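Local coordinates for protein benzyl alcohol dehydrogenase (Acinetobacter calcoaceticus, PDB 1F8F) that probably catalyses the NAD-dependent oxidation of benzyl alcohol to benzaldehyde, as a zinc-containing member of the medium-chain alcohol dehydrogenase family, at residues V239-S242 against K243-D246; V248-I251 against K252-T255. All blocks are in the same frame, centred on the assembly; numbering follows the deposited sequence.

Contact 1 (V239-S242 against K243-D246); sequences VINS and KTQD
At the C-terminal end of the edge strand 238-241 of the Rossmann-type nucleotide-binding sheet, the chain folds back on itself around Asn241, whose backbone and side chain both bond to the turn 243-245. Gln245 is the main partner. Its OE1 accepts a hydrogen bond from Asn241 N at 2.9 Å. The bond is nearly straight (167°), although the donor stands well above the plane of the amide carbonyl, 47° out of it, and so misses a lone pair. An extended chain beyond CG carries the amide back alongside the strand, and a long, flexible glutamine suits this job because each half of its amide can be used. Gln245 NE2 donates a hydrogen bond to a water at 2.8 Å, and this water donates to Val239 O. The side chain thus meets two backbone polar groups of 238-241, an outermost strand of the parallel sheet within this chain.

Asn241 reciprocates. With CG anti to the backbone N (chi1 -169°), its OD1 reaches forward to Lys243 N at 3.1 Å, the donor lying in the carbonyl plane on a lone pair. This is an Asx turn, which asparagine is short enough to close. The carbonyl O of Asn241 also receives weak bonds from Thr244 N at 3.4 Å and Gln245 N at 3.1 Å. The other end of the Asn241 amide is bonded to Glu225 at the start of helix 225-234, fixing which way the amide faces.

Ser242 lines the NAD pocket and touches the cofactor. Backbone hydrogen bonds of Ile240 with Ala220 and Asp222, and of Ser242 with Asp222, tie the segment to the parallel neighbour 217-222, Ile240 packs against helix 247-254, and Asp246 starts that helix as its N-cap.

Contact 2 (V248-I251 against K252-T255); sequences VAAI and KEIT
Lys252 lays its aliphatic chain beside Val248, one turn earlier in helix 247-254 of the Rossmann-type domain, and the two side chains run side by side in the same direction. CE of Lys252 comes to 4.1 Å from CG1 of Val248, a methyl set anti to the backbone N (chi1 -175°). The long methylene chain lets lysine run alongside the valine before its ammonium group leads away from the contact. Between the two backbones, Lys252 N donates to Val248 O at 2.8 Å, the first of four successive i to i+4 bonds across the two segments.

Glu253 is turned back over the preceding turn. Its CG sits between the backbone N and the carbonyl carbon (chi1 63°), which brings the carboxylate over the backbone at Ala249 and Ala250, with OE2 3.5 Å from Ala250 CA. Alanine, with only CB, offers little to obstruct that approach. Ile254 meets the backbone instead, its CG1 lying 3.3 Å from Ala250 O, while its own N bonds to that oxygen almost straight (172°).

Ile251, the buried residue here, sends its side chain to the parallel sheet, against Val195 and Trp197 of strand 193-197 and Ile240 of strand 238-241. Branched aliphatic bulk fits such a helix-on-sheet interface. Val248 meets helix 269-277 at Gln274 and Asp277.

At the last turn Thr255 N donates to Ile251 O at 3.2 Å. Its hydroxyl is also hydrogen-bonded to the backbone N of Gly258, and OG1 lies 3.0 Å from Ile251 O.

How the contacts relate
Contact 1 and contact 2 follow one another along a strand-loop-helix unit at the edge of the Rossmann-type domain, and both are surface contacts with a single buried isoleucine each. Those two isoleucines bring them together: Ile240 CD1 is 3.8 Å from Ala250 CB and 4.0 Å from Ile251 CG1. A polar join runs beside this packing, through weak bonds from the amides of Val248 and Ala249 to Asp246 OD1. In 239-246 side-chain amides bond to backbone of both the strand and the loop, whereas in 248-255 the backbone bonds to itself and side chains mainly pack. Contact 2 also stands farther from the cofactor, with the Ile251 side chain about 11 Å away.

Contact 1 (V239-S242 against K243-D246)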
ATOM      1  N   VAL A 239     -10.005 -29.965  -4.303  1.00 23.94           N
ATOM      2  CA  VAL A 239     -11.085 -29.743  -5.248  1.00 22.04           C
ATOM      3  C   VAL A 239     -12.396 -30.049  -4.539  1.00 25.03           C
ATOM      4  O   VAL A 239     -12.409 -30.893  -3.641  1.00 25.43           O
ATOM      5  CB  VAL A 239     -10.955 -30.556  -6.547  1.00 23.18           C
ATOM      6  CG1 VAL A 239      -9.790 -29.984  -7.375  1.00 22.94           C
ATOM      7  CG2 VAL A 239     -10.832 -32.067  -6.340  1.00 17.58           C
ATOM      8  N   ILE A 240     -13.514 -29.381  -4.824  1.00 27.12           N
ATOM      9  CA  ILE A 240     -14.813 -29.530  -4.211  1.00 28.58           C
ATOM     10  C   ILE A 240     -15.955 -29.439  -5.238  1.00 31.16           C
ATOM     11  O   ILE A 240     -16.073 -28.471  -6.013  1.00 31.33           O
ATOM     12  CB  ILE A 240     -15.077 -28.378  -3.186  1.00 28.14           C
ATOM     13  CG1 ILE A 240     -14.302 -28.524  -1.884  1.00 26.38           C
ATOM     14  CG2 ILE A 240     -16.535 -28.193  -2.816  1.00 23.84           C
ATOM     15  CD1 ILE A 240     -14.127 -27.210  -1.161  1.00 26.61           C
ATOM     16  N   ASN A 241     -16.866 -30.387  -5.202  1.00 34.73           N
ATOM     17  CA  ASN A 241     -18.062 -30.384  -6.062  1.00 38.07           C
ATOM     18  C   ASN A 241     -19.197 -29.721  -5.310  1.00 41.83           C
ATOM     19  O   ASN A 241     -19.757 -30.319  -4.400  1.00 43.63           O
ATOM     20  CB  ASN A 241     -18.388 -31.814  -6.489  1.00 36.26           C
ATOM     21  CG  ASN A 241     -19.421 -31.975  -7.584  1.00 35.76           C
ATOM     22  OD1 ASN A 241     -20.446 -31.279  -7.626  1.00 34.92           O
ATOM     23  ND2 ASN A 241     -19.205 -32.898  -8.512  1.00 34.54           N
ATOM     24  N   SER A 242     -19.622 -28.503  -5.649  1.00 46.15           N
ATOM     25  CA  SER A 242     -20.666 -27.797  -4.953  1.00 50.54           C
ATOM     26  C   SER A 242     -22.087 -28.266  -5.255  1.00 55.23           C
ATOM     27  O   SER A 242     -23.013 -27.525  -4.885  1.00 55.77           O
ATOM     28  CB  SER A 242     -20.678 -26.293  -5.193  1.00 51.29           C
ATOM     29  OG  SER A 242     -21.406 -25.930  -6.363  1.00 50.19           O
ATOM     30  N   LYS A 243     -22.278 -29.413  -5.897  1.00 56.81           N
ATOM     31  CA  LYS A 243     -23.589 -29.985  -6.119  1.00 57.14           C
ATOM     32  C   LYS A 243     -23.831 -31.050  -5.052  1.00 54.69           C
ATOM     33  O   LYS A 243     -24.904 -31.163  -4.494  1.00 55.35           O
ATOM     34  CB  LYS A 243     -23.732 -30.571  -7.522  1.00 59.76           C
ATOM     35  CG  LYS A 243     -25.197 -30.864  -7.854  1.00 62.50           C
ATOM     36  CD  LYS A 243     -25.436 -30.857  -9.355  1.00 64.49           C
ATOM     37  CE  LYS A 243     -25.704 -29.427  -9.859  1.00 65.82           C
ATOM     38  NZ  LYS A 243     -25.644 -29.490 -11.360  1.00 67.70           N
ATOM     39  N   THR A 244     -22.830 -31.775  -4.655  1.00 51.76           N
ATOM     40  CA  THR A 244     -22.693 -32.841  -3.705  1.00 48.76           C
ATOM     41  C   THR A 244     -22.148 -32.579  -2.324  1.00 45.72           C
ATOM     42  O   THR A 244     -22.051 -33.453  -1.444  1.00 44.79           O
ATOM     43  CB  THR A 244     -21.569 -33.706  -4.385  1.00 49.96           C
ATOM     44  OG1 THR A 244     -22.084 -33.907  -5.717  1.00 51.44           O
ATOM     45  CG2 THR A 244     -21.247 -34.994  -3.689  1.00 48.79           C
ATOM     46  N   GLN A 245     -21.553 -31.416  -2.080  1.00 43.70           N
ATOM     47  CA  GLN A 245     -20.923 -31.077  -0.792  1.00 41.19           C
ATOM     48  C   GLN A 245     -21.238 -29.641  -0.382  1.00 37.70           C
ATOM     49  O   GLN A 245     -21.486 -28.782  -1.248  1.00 37.83           O
ATOM     50  CB  GLN A 245     -19.404 -31.275  -0.910  1.00 41.64           C
ATOM     51  CG  GLN A 245     -18.818 -32.452  -1.659  1.00 40.37           C
ATOM     52  CD  GLN A 245     -17.325 -32.441  -1.986  1.00 39.08           C
ATOM     53  OE1 GLN A 245     -16.884 -32.460  -3.154  1.00 36.73           O
ATOM     54  NE2 GLN A 245     -16.520 -32.438  -0.920  1.00 34.40           N
ATOM     55  N   ASP A 246     -21.374 -29.304   0.888  1.00 33.56           N
ATOM     56  CA  ASP A 246     -21.535 -27.876   1.238  1.00 30.75           C
ATOM     57  C   ASP A 246     -20.103 -27.296   1.121  1.00 28.03           C
ATOM     58  O   ASP A 246     -19.185 -27.651   1.860  1.00 29.64           O
ATOM     59  CB  ASP A 246     -22.050 -27.720   2.647  1.00 30.61           C
ATOM     60  CG  ASP A 246     -22.022 -26.281   3.142  1.00 32.60           C
ATOM     61  OD1 ASP A 246     -21.420 -25.448   2.459  1.00 30.31           O
ATOM     62  OD2 ASP A 246     -22.604 -25.977   4.224  1.00 33.28           O
TER
HETATM   63  O   HOH W   1     -14.088 -33.016  -2.093  1.00 43.61           O

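Contact 2 (V248-I251 against K252-T255)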
ATOM      1  N   VAL A 248     -18.952 -24.092   1.684  1.00 25.20           N
ATOM      2  CA  VAL A 248     -18.526 -23.214   2.767  1.00 25.29           C
ATOM      3  C   VAL A 248     -17.831 -23.953   3.907  1.00 28.41           C
ATOM      4  O   VAL A 248     -16.757 -23.616   4.480  1.00 25.70           O
ATOM      5  CB  VAL A 248     -19.709 -22.363   3.211  1.00 26.80           C
ATOM      6  CG1 VAL A 248     -19.341 -21.320   4.269  1.00 25.80           C
ATOM      7  CG2 VAL A 248     -20.285 -21.596   2.000  1.00 24.30           C
ATOM      8  N   ALA A 249     -18.513 -25.034   4.318  1.00 29.13           N
ATOM      9  CA  ALA A 249     -18.091 -25.851   5.431  1.00 28.06           C
ATOM     10  C   ALA A 249     -16.774 -26.542   5.038  1.00 26.62           C
ATOM     11  O   ALA A 249     -15.900 -26.557   5.886  1.00 23.33           O
ATOM     12  CB  ALA A 249     -19.130 -26.911   5.767  1.00 30.93           C
ATOM     13  N   ALA A 250     -16.736 -27.025   3.790  1.00 25.48           N
ATOM     14  CA  ALA A 250     -15.482 -27.665   3.391  1.00 25.54           C
ATOM     15  C   ALA A 250     -14.375 -26.609   3.405  1.00 23.84           C
ATOM     16  O   ALA A 250     -13.344 -26.807   4.052  1.00 24.69           O
ATOM     17  CB  ALA A 250     -15.666 -28.406   2.070  1.00 23.03           C
ATOM     18  N   ILE A 251     -14.511 -25.484   2.729  1.00 23.25           N
ATOM     19  CA  ILE A 251     -13.456 -24.448   2.741  1.00 22.59           C
ATOM     20  C   ILE A 251     -13.110 -24.087   4.161  1.00 22.86           C
ATOM     21  O   ILE A 251     -11.907 -24.022   4.439  1.00 24.54           O
ATOM     22  CB  ILE A 251     -13.861 -23.176   1.943  1.00 20.25           C
ATOM     23  CG1 ILE A 251     -14.115 -23.529   0.498  1.00 16.13           C
ATOM     24  CG2 ILE A 251     -12.758 -22.109   2.054  1.00 21.00           C
ATOM     25  CD1 ILE A 251     -14.774 -22.627  -0.466  1.00 13.59           C
ATOM     26  N   LYS A 252     -14.012 -23.868   5.115  1.00 24.09           N
ATOM     27  CA  LYS A 252     -13.618 -23.470   6.472  1.00 25.87           C
ATOM     28  C   LYS A 252     -12.811 -24.509   7.226  1.00 27.12           C
ATOM     29  O   LYS A 252     -11.801 -24.169   7.919  1.00 22.05           O
ATOM     30  CB  LYS A 252     -14.872 -23.096   7.272  1.00 30.13           C
ATOM     31  CG  LYS A 252     -15.268 -21.617   7.262  1.00 32.36           C
ATOM     32  CD  LYS A 252     -16.732 -21.467   7.636  1.00 34.84           C
ATOM     33  CE  LYS A 252     -17.217 -20.043   7.533  1.00 38.29           C
ATOM     34  NZ  LYS A 252     -17.232 -19.315   8.846  1.00 37.62           N
ATOM     35  N   GLU A 253     -13.188 -25.809   7.048  1.00 26.41           N
ATOM     36  CA  GLU A 253     -12.373 -26.851   7.746  1.00 28.52           C
ATOM     37  C   GLU A 253     -10.995 -26.995   7.138  1.00 26.53           C
ATOM     38  O   GLU A 253     -10.004 -27.161   7.862  1.00 27.80           O
ATOM     39  CB  GLU A 253     -13.134 -28.170   7.865  1.00 31.56           C
ATOM     40  CG  GLU A 253     -13.534 -28.916   6.610  1.00 35.49           C
ATOM     41  CD  GLU A 253     -14.800 -29.762   6.592  1.00 39.42           C
ATOM     42  OE1 GLU A 253     -15.563 -29.872   7.577  1.00 39.33           O
ATOM     43  OE2 GLU A 253     -15.157 -30.427   5.571  1.00 39.43           O
ATOM     44  N   ILE A 254     -10.852 -26.939   5.821  1.00 24.76           N
ATOM     45  CA  ILE A 254      -9.574 -27.061   5.121  1.00 23.69           C
ATOM     46  C   ILE A 254      -8.612 -25.926   5.498  1.00 24.62           C
ATOM     47  O   ILE A 254      -7.402 -26.183   5.637  1.00 23.67           O
ATOM     48  CB  ILE A 254      -9.817 -26.991   3.589  1.00 21.44           C
ATOM     49  CG1 ILE A 254     -10.529 -28.287   3.105  1.00 20.64           C
ATOM     50  CG2 ILE A 254      -8.569 -26.799   2.728  1.00 20.34           C
ATOM     51  CD1 ILE A 254     -11.015 -28.248   1.639  1.00 16.90           C
ATOM     52  N   THR A 255      -9.077 -24.683   5.663  1.00 22.70           N
ATOM     53  CA  THR A 255      -8.226 -23.547   5.942  1.00 24.52           C
ATOM     54  C   THR A 255      -8.223 -23.109   7.406  1.00 26.45           C
ATOM     55  O   THR A 255      -7.717 -22.057   7.807  1.00 23.29           O
ATOM     56  CB  THR A 255      -8.636 -22.286   5.145  1.00 24.08           C
ATOM     57  OG1 THR A 255     -10.005 -21.918   5.429  1.00 22.90           O
ATOM     58  CG2 THR A 255      -8.617 -22.574   3.650  1.00 23.31           C
TER